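NADPH-quinone reductase (Pediococcus pentosaceus ATCC 25745, PDB 3HA2) probably binds FMN in a flavodoxin-like domain and passes electrons from NAD(P)H to quinones. Local coordinates at residues 97-102 with 137-142; 8-13 with 58-63. All coordinates share one frame; numbering follows the deposited sequence.

Overall arrangement
Both contacts are built on one parallel sheet of strand order 2-1-3-4-5, as in flavodoxins, contact 1 within it and contact 2 at the C-terminal ends of its strands. Both are partly buried, contact 1 nearer the centre of the chain. Contact 1 zips strand 94-101 to the edge strand 135-143 of this chain's sheet with regular backbone bonding and aliphatic side chains. In contact 2 the loop after strand 3-7 leans on strand 54-60, and a single backbone hydrogen bond gives way to prolines and aromatic rings. The contacts meet directly: Ser100 pairs through its backbone with Phe59 and Leu61. Contact 2 also reaches the second subunit through Tyr62 and Trp63, whereas contact 1 stays within its own chain.

Contact 1: residues 97-102 with 137-142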
ATOM      1  N   ILE A  97      12.583  -5.800  -4.457  1.00 22.60           N
ATOM      2  CA  ILE A  97      11.562  -4.924  -5.014  1.00 22.48           C
ATOM      3  C   ILE A  97      12.142  -4.273  -6.254  1.00 22.51           C
ATOM      4  O   ILE A  97      13.207  -3.629  -6.187  1.00 23.12           O
ATOM      5  CB  ILE A  97      11.170  -3.814  -3.987  1.00 22.55           C
ATOM      6  CG1 ILE A  97      10.626  -4.427  -2.682  1.00 23.06           C
ATOM      7  CG2 ILE A  97      10.199  -2.786  -4.644  1.00 24.57           C
ATOM      8  CD1 ILE A  97       9.305  -5.155  -2.817  1.00 26.30           C
ATOM      9  N   VAL A  98      11.483  -4.466  -7.396  1.00 22.04           N
ATOM     10  CA  VAL A  98      11.818  -3.706  -8.614  1.00 22.70           C
ATOM     11  C   VAL A  98      10.640  -2.767  -8.872  1.00 23.27           C
ATOM     12  O   VAL A  98       9.606  -3.200  -9.377  1.00 22.96           O
ATOM     13  CB  VAL A  98      12.080  -4.632  -9.825  1.00 22.67           C
ATOM     14  CG1 VAL A  98      12.406  -3.793 -11.106  1.00 23.15           C
ATOM     15  CG2 VAL A  98      13.255  -5.582  -9.500  1.00 23.26           C
ATOM     16  N   VAL A  99      10.791  -1.494  -8.481  1.00 23.15           N
ATOM     17  CA  VAL A  99       9.684  -0.537  -8.531  1.00 22.79           C
ATOM     18  C   VAL A  99       9.938   0.530  -9.583  1.00 23.58           C
ATOM     19  O   VAL A  99      10.983   1.169  -9.582  1.00 22.86           O
ATOM     20  CB  VAL A  99       9.376   0.092  -7.119  1.00 22.10           C
ATOM     21  CG1 VAL A  99      10.635   0.751  -6.487  1.00 22.41           C
ATOM     22  CG2 VAL A  99       8.220   1.074  -7.215  1.00 22.07           C
ATOM     23  N   SER A 100       9.003   0.683 -10.513  1.00 24.18           N
ATOM     24  CA  SER A 100       9.219   1.623 -11.602  1.00 26.13           C
ATOM     25  C   SER A 100       8.351   2.862 -11.395  1.00 26.52           C
ATOM     26  O   SER A 100       7.245   2.776 -10.823  1.00 26.06           O
ATOM     27  CB  SER A 100       8.983   0.946 -12.959  1.00 26.18           C
ATOM     28  OG  SER A 100       7.654   0.503 -13.055  1.00 31.53           O
ATOM     29  N   THR A 101       8.883   4.017 -11.788  1.00 26.47           N
ATOM     30  CA  THR A 101       8.156   5.276 -11.649  1.00 27.76           C
ATOM     31  C   THR A 101       8.287   6.064 -12.959  1.00 27.60           C
ATOM     32  O   THR A 101       9.243   5.891 -13.674  1.00 26.51           O
ATOM     33  CB  THR A 101       8.693   6.162 -10.475  1.00 27.91           C
ATOM     34  OG1 THR A 101       9.811   6.939 -10.920  1.00 29.66           O
ATOM     35  CG2 THR A 101       9.113   5.342  -9.273  1.00 29.22           C
ATOM     36  N   GLY A 102       7.298   6.901 -13.258  1.00 28.98           N
ATOM     37  CA  GLY A 102       7.374   7.844 -14.366  1.00 30.20           C
ATOM     38  C   GLY A 102       7.976   9.180 -13.935  1.00 31.55           C
ATOM     39  O   GLY A 102       8.067  10.111 -14.738  1.00 31.56           O
ATOM     40  N   LEU A 137      16.389  -7.044   0.582  1.00 23.85           N
ATOM     41  CA  LEU A 137      17.445  -6.548  -0.311  1.00 23.68           C
ATOM     42  C   LEU A 137      17.316  -5.049  -0.542  1.00 23.39           C
ATOM     43  O   LEU A 137      16.226  -4.493  -0.373  1.00 23.37           O
ATOM     44  CB  LEU A 137      17.364  -7.255  -1.670  1.00 24.31           C
ATOM     45  CG  LEU A 137      17.495  -8.782  -1.723  1.00 24.65           C
ATOM     46  CD1 LEU A 137      17.169  -9.285  -3.132  1.00 26.04           C
ATOM     47  CD2 LEU A 137      18.876  -9.243  -1.299  1.00 26.74           C
ATOM     48  N   PRO A 138      18.417  -4.380  -0.940  1.00 23.55           N
ATOM     49  CA  PRO A 138      18.250  -2.990  -1.350  1.00 23.55           C
ATOM     50  C   PRO A 138      17.247  -2.989  -2.498  1.00 23.42           C
ATOM     51  O   PRO A 138      17.212  -3.927  -3.268  1.00 23.61           O
ATOM     52  CB  PRO A 138      19.635  -2.601  -1.867  1.00 23.38           C
ATOM     53  CG  PRO A 138      20.557  -3.526  -1.231  1.00 25.11           C
ATOM     54  CD  PRO A 138      19.814  -4.822  -1.082  1.00 23.18           C
ATOM     55  N   ILE A 139      16.432  -1.949  -2.578  1.00 23.34           N
ATOM     56  CA  ILE A 139      15.400  -1.792  -3.614  1.00 22.57           C
ATOM     57  C   ILE A 139      16.008  -1.428  -4.966  1.00 22.48           C
ATOM     58  O   ILE A 139      16.916  -0.610  -5.031  1.00 22.54           O
ATOM     59  CB  ILE A 139      14.452  -0.663  -3.189  1.00 22.57           C
ATOM     60  CG1 ILE A 139      13.826  -1.003  -1.816  1.00 23.84           C
ATOM     61  CG2 ILE A 139      13.382  -0.372  -4.274  1.00 22.10           C
ATOM     62  CD1 ILE A 139      13.386   0.218  -1.011  1.00 26.26           C
ATOM     63  N   LEU A 140      15.503  -2.030  -6.045  1.00 22.80           N
ATOM     64  CA  LEU A 140      15.925  -1.607  -7.390  1.00 23.32           C
ATOM     65  C   LEU A 140      14.862  -0.637  -7.909  1.00 23.67           C
ATOM     66  O   LEU A 140      13.801  -1.067  -8.353  1.00 24.18           O
ATOM     67  CB  LEU A 140      16.119  -2.811  -8.339  1.00 22.95           C
ATOM     68  CG  LEU A 140      16.594  -2.434  -9.755  1.00 24.55           C
ATOM     69  CD1 LEU A 140      17.852  -1.601  -9.689  1.00 27.47           C
ATOM     70  CD2 LEU A 140      16.850  -3.688 -10.554  1.00 27.50           C
ATOM     71  N   ALA A 141      15.143   0.662  -7.818  1.00 23.92           N
ATOM     72  CA  ALA A 141      14.195   1.680  -8.313  1.00 24.21           C
ATOM     73  C   ALA A 141      14.502   1.993  -9.774  1.00 24.50           C
ATOM     74  O   ALA A 141      15.672   2.189 -10.148  1.00 25.15           O
ATOM     75  CB  ALA A 141      14.237   2.951  -7.442  1.00 24.47           C
ATOM     76  N   VAL A 142      13.454   2.013 -10.594  1.00 24.27           N
ATOM     77  CA  VAL A 142      13.584   2.183 -12.038  1.00 24.90           C
ATOM     78  C   VAL A 142      12.790   3.434 -12.411  1.00 25.46           C
ATOM     79  O   VAL A 142      11.568   3.399 -12.479  1.00 26.09           O
ATOM     80  CB  VAL A 142      13.045   0.937 -12.785  1.00 24.69           C
ATOM     81  CG1 VAL A 142      13.119   1.113 -14.300  1.00 25.92           C
ATOM     82  CG2 VAL A 142      13.811  -0.326 -12.354  1.00 25.40           C
TER
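Branched aliphatic side chains pack on both faces of this parallel strand pair. On the face carrying Val99 and Ala141, CG2 of Ile139 crosses obliquely to CG1 of Val99 at 3.7 Å. Val99 holds that methyl between its backbone N and carbonyl carbon (chi1 55°), while Ile97 lies alongside Ile139, CG2 to CG2. On the face of Leu140 and Val142, Val98 divides its two methyls: CG1, anti to the backbone N, meets CG2 of Val142 at 3.9 Å, and CG2 rests against CB and CD2 of Leu140.

Four backbone hydrogen bonds run between the faces. Leu140 N meets Ile97 O at 2.8 Å, nearly along the C=O axis; Val99 N to Leu140 O, Val142 N to Val99 O and Thr101 N to Val142 O follow, each in the carbonyl plane. Tyr163 OH hydrogen-bonds to both Ile97 N and Pro138 O.

The pair is a beta-alpha-beta crossover of the flavodoxin-like fold, joined through helices 118-121 and 123-131. Strand 54-60 pairs with the other edge of strand 94-101. Helix 150-165 covers the Val98 and Val142 face with Tyr160, Tyr163 and Leu156, while Ile118 of helix 118-121 and Met122 pack against the Val99 and Ile139 face.

Contact 2: residues 8-13 with 58-63; sequences AHPELA and EFPLYW
Pro10 and Tyr62 meet tip to tip, CG of the proline ring 3.4 Å from CE2 of the tyrosine, with the phenolic OH close to both CG and CD of Pro10. The other end of the same pyrrolidine edge, CD, faces CG of Pro60 at 3.9 Å. Pro60 in turn is crossed at about a right angle by His9: with CG anti to its backbone N (chi1 -172°), the imidazole lies across the proline and ND1 stands 4.0 Å from Pro60 CG.

Closer to the sheet, CB of Ala8 lies 4.2 Å from CB of Phe59, and CD of Pro60 covers Ala8 O at 3.7 Å. That carbonyl is buried with no polar partner in the model. Ala8 N, by contrast, gives a nearly straight hydrogen bond to Glu58 O, 2.8 Å long and close to the C=O axis, continuing the pairing of strands 3-7 and 54-60 to the start of the loop.

In the flavodoxin-like fold, loops at this C-terminal edge of the parallel sheet generally form the FMN site; a sulfate, probably from the crystallisation liquor, lies about 3 Å from the His9 side chain and may mark such a pocket.

Phe59 packs against Ile97 and Val99 of strand 94-101, and Pro67 touches both Pro10 and Phe59. Glu58 OE1 is hydrogen-bonded to Tyr160 OH. Beyond Tyr62, whose backbone O accepts from Lys71 NZ of the second subunit, Trp63 meets Phe128 of that subunit edge-to-face.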
ATOM      1  N   ALA A   8       3.674  -7.620 -11.230  1.00 27.34           N
ATOM      2  CA  ALA A   8       2.380  -7.063 -10.869  1.00 30.36           C
ATOM      3  C   ALA A   8       2.115  -5.765 -11.605  1.00 32.74           C
ATOM      4  O   ALA A   8       1.766  -4.765 -10.990  1.00 34.47           O
ATOM      5  CB  ALA A   8       2.281  -6.850  -9.354  1.00 29.46           C
ATOM      6  N   HIS A   9       2.337  -5.761 -12.912  1.00 36.15           N
ATOM      7  CA  HIS A   9       1.893  -4.632 -13.726  1.00 38.79           C
ATOM      8  C   HIS A   9       0.434  -4.909 -14.058  1.00 40.25           C
ATOM      9  O   HIS A   9       0.122  -5.998 -14.551  1.00 40.80           O
ATOM     10  CB  HIS A   9       2.727  -4.489 -14.984  1.00 39.01           C
ATOM     11  CG  HIS A   9       2.435  -3.238 -15.748  1.00 41.58           C
ATOM     12  ND1 HIS A   9       3.310  -2.174 -15.792  1.00 43.90           N
ATOM     13  CD2 HIS A   9       1.360  -2.875 -16.488  1.00 44.16           C
ATOM     14  CE1 HIS A   9       2.787  -1.209 -16.530  1.00 44.76           C
ATOM     15  NE2 HIS A   9       1.608  -1.611 -16.971  1.00 44.81           N
ATOM     16  N   PRO A  10      -0.469  -3.947 -13.764  1.00 41.69           N
ATOM     17  CA  PRO A  10      -1.914  -4.174 -13.870  1.00 42.51           C
ATOM     18  C   PRO A  10      -2.435  -4.259 -15.300  1.00 43.59           C
ATOM     19  O   PRO A  10      -3.541  -4.755 -15.517  1.00 44.35           O
ATOM     20  CB  PRO A  10      -2.520  -2.942 -13.186  1.00 42.21           C
ATOM     21  CG  PRO A  10      -1.399  -2.269 -12.499  1.00 42.45           C
ATOM     22  CD  PRO A  10      -0.185  -2.579 -13.299  1.00 42.05           C
ATOM     23  N   GLU A  11      -1.665  -3.755 -16.261  1.00 44.12           N
ATOM     24  CA  GLU A  11      -2.021  -3.873 -17.669  1.00 44.81           C
ATOM     25  C   GLU A  11      -0.848  -4.448 -18.448  1.00 44.32           C
ATOM     26  O   GLU A  11      -0.417  -3.884 -19.457  1.00 44.44           O
ATOM     27  CB  GLU A  11      -2.433  -2.512 -18.245  1.00 45.39           C
ATOM     28  CG  GLU A  11      -3.734  -1.938 -17.684  1.00 47.93           C
ATOM     29  CD  GLU A  11      -4.951  -2.803 -17.979  1.00 51.62           C
ATOM     30  OE1 GLU A  11      -5.036  -3.383 -19.091  1.00 52.60           O
ATOM     31  OE2 GLU A  11      -5.830  -2.901 -17.088  1.00 53.75           O
ATOM     32  N   LEU A  12      -0.346  -5.585 -17.972  1.00 43.44           N
ATOM     33  CA  LEU A  12       0.864  -6.206 -18.514  1.00 42.49           C
ATOM     34  C   LEU A  12       0.924  -6.312 -20.047  1.00 42.20           C
ATOM     35  O   LEU A  12       1.961  -6.005 -20.654  1.00 41.36           O
ATOM     36  CB  LEU A  12       1.069  -7.585 -17.884  1.00 42.60           C
ATOM     37  CG  LEU A  12       2.427  -8.251 -18.088  1.00 42.03           C
ATOM     38  CD1 LEU A  12       3.558  -7.337 -17.613  1.00 40.00           C
ATOM     39  CD2 LEU A  12       2.468  -9.570 -17.344  1.00 41.94           C
ATOM     40  N   ALA A  13      -0.178  -6.748 -20.658  1.00 41.83           N
ATOM     41  CA  ALA A  13      -0.254  -6.936 -22.112  1.00 41.76           C
ATOM     42  C   ALA A  13       0.022  -5.651 -22.906  1.00 41.63           C
ATOM     43  O   ALA A  13       0.446  -5.701 -24.064  1.00 41.59           O
ATOM     44  CB  ALA A  13      -1.605  -7.505 -22.494  1.00 42.00           C
ATOM     45  N   GLU A  58       7.778  -6.986  -8.590  1.00 21.30           N
ATOM     46  CA  GLU A  58       8.070  -6.070  -9.694  1.00 21.70           C
ATOM     47  C   GLU A  58       6.788  -5.333 -10.104  1.00 22.84           C
ATOM     48  O   GLU A  58       5.828  -5.937 -10.638  1.00 22.62           O
ATOM     49  CB  GLU A  58       8.648  -6.873 -10.868  1.00 21.69           C
ATOM     50  CG  GLU A  58       8.984  -6.047 -12.084  1.00 23.54           C
ATOM     51  CD  GLU A  58       9.956  -6.734 -13.006  1.00 24.71           C
ATOM     52  OE1 GLU A  58      10.810  -7.522 -12.529  1.00 26.70           O
ATOM     53  OE2 GLU A  58       9.871  -6.467 -14.223  1.00 26.23           O
ATOM     54  N   PHE A  59       6.768  -4.023  -9.874  1.00 22.55           N
ATOM     55  CA  PHE A  59       5.536  -3.264 -10.085  1.00 22.97           C
ATOM     56  C   PHE A  59       5.779  -1.776 -10.340  1.00 23.17           C
ATOM     57  O   PHE A  59       6.823  -1.243  -9.960  1.00 23.85           O
ATOM     58  CB  PHE A  59       4.621  -3.444  -8.859  1.00 21.84           C
ATOM     59  CG  PHE A  59       5.257  -3.018  -7.532  1.00 22.87           C
ATOM     60  CD1 PHE A  59       5.987  -3.922  -6.746  1.00 23.38           C
ATOM     61  CD2 PHE A  59       5.126  -1.704  -7.078  1.00 22.57           C
ATOM     62  CE1 PHE A  59       6.577  -3.521  -5.529  1.00 22.71           C
ATOM     63  CE2 PHE A  59       5.703  -1.297  -5.858  1.00 23.31           C
ATOM     64  CZ  PHE A  59       6.426  -2.211  -5.083  1.00 22.62           C
ATOM     65  N   PRO A  60       4.802  -1.101 -10.967  1.00 24.57           N
ATOM     66  CA  PRO A  60       4.848   0.361 -11.086  1.00 24.67           C
ATOM     67  C   PRO A  60       4.331   1.035  -9.823  1.00 24.84           C
ATOM     68  O   PRO A  60       3.438   0.520  -9.142  1.00 24.77           O
ATOM     69  CB  PRO A  60       3.922   0.633 -12.266  1.00 25.03           C
ATOM     70  CG  PRO A  60       2.896  -0.453 -12.187  1.00 25.78           C
ATOM     71  CD  PRO A  60       3.626  -1.677 -11.651  1.00 23.97           C
ATOM     72  N   LEU A  61       4.892   2.189  -9.510  1.00 25.07           N
ATOM     73  CA  LEU A  61       4.479   2.917  -8.325  1.00 25.82           C
ATOM     74  C   LEU A  61       3.175   3.678  -8.662  1.00 27.23           C
ATOM     75  O   LEU A  61       3.137   4.500  -9.591  1.00 27.91           O
ATOM     76  CB  LEU A  61       5.605   3.869  -7.914  1.00 26.23           C
ATOM     77  CG  LEU A  61       5.488   4.570  -6.571  1.00 25.36           C
ATOM     78  CD1 LEU A  61       5.772   3.571  -5.455  1.00 26.29           C
ATOM     79  CD2 LEU A  61       6.421   5.790  -6.493  1.00 25.58           C
ATOM     80  N   TYR A  62       2.104   3.354  -7.947  1.00 27.46           N
ATOM     81  CA  TYR A  62       0.804   3.998  -8.154  1.00 27.90           C
ATOM     82  C   TYR A  62       0.469   4.709  -6.846  1.00 27.25           C
ATOM     83  O   TYR A  62       0.335   4.055  -5.808  1.00 26.82           O
ATOM     84  CB  TYR A  62      -0.267   2.936  -8.433  1.00 29.19           C
ATOM     85  CG  TYR A  62      -0.300   2.380  -9.847  1.00 30.26           C
ATOM     86  CD1 TYR A  62       0.679   2.717 -10.772  1.00 32.60           C
ATOM     87  CD2 TYR A  62      -1.320   1.516 -10.250  1.00 32.64           C
ATOM     88  CE1 TYR A  62       0.663   2.227 -12.061  1.00 33.04           C
ATOM     89  CE2 TYR A  62      -1.347   1.018 -11.555  1.00 34.28           C
ATOM     90  CZ  TYR A  62      -0.336   1.375 -12.441  1.00 32.84           C
ATOM     91  OH  TYR A  62      -0.309   0.901 -13.734  1.00 34.53           O
ATOM     92  N   TRP A  63       0.343   6.036  -6.890  1.00 26.99           N
ATOM     93  CA  TRP A  63       0.159   6.822  -5.648  1.00 26.95           C
ATOM     94  C   TRP A  63       1.053   6.349  -4.492  1.00 27.07           C
ATOM     95  O   TRP A  63       0.568   6.046  -3.388  1.00 26.27           O
ATOM     96  CB  TRP A  63      -1.320   6.874  -5.203  1.00 28.44           C
ATOM     97  CG  TRP A  63      -2.192   7.692  -6.144  1.00 28.45           C
ATOM     98  CD1 TRP A  63      -3.252   7.234  -6.869  1.00 29.53           C
ATOM     99  CD2 TRP A  63      -2.053   9.086  -6.468  1.00 30.37           C
ATOM    100  NE1 TRP A  63      -3.784   8.257  -7.620  1.00 29.34           N
ATOM    101  CE2 TRP A  63      -3.075   9.403  -7.391  1.00 30.57           C
ATOM    102  CE3 TRP A  63      -1.177  10.100  -6.054  1.00 32.14           C
ATOM    103  CZ2 TRP A  63      -3.244  10.699  -7.928  1.00 30.56           C
ATOM    104  CZ3 TRP A  63      -1.340  11.389  -6.588  1.00 31.30           C
ATOM    105  CH2 TRP A  63      -2.368  11.674  -7.515  1.00 31.10           C
TER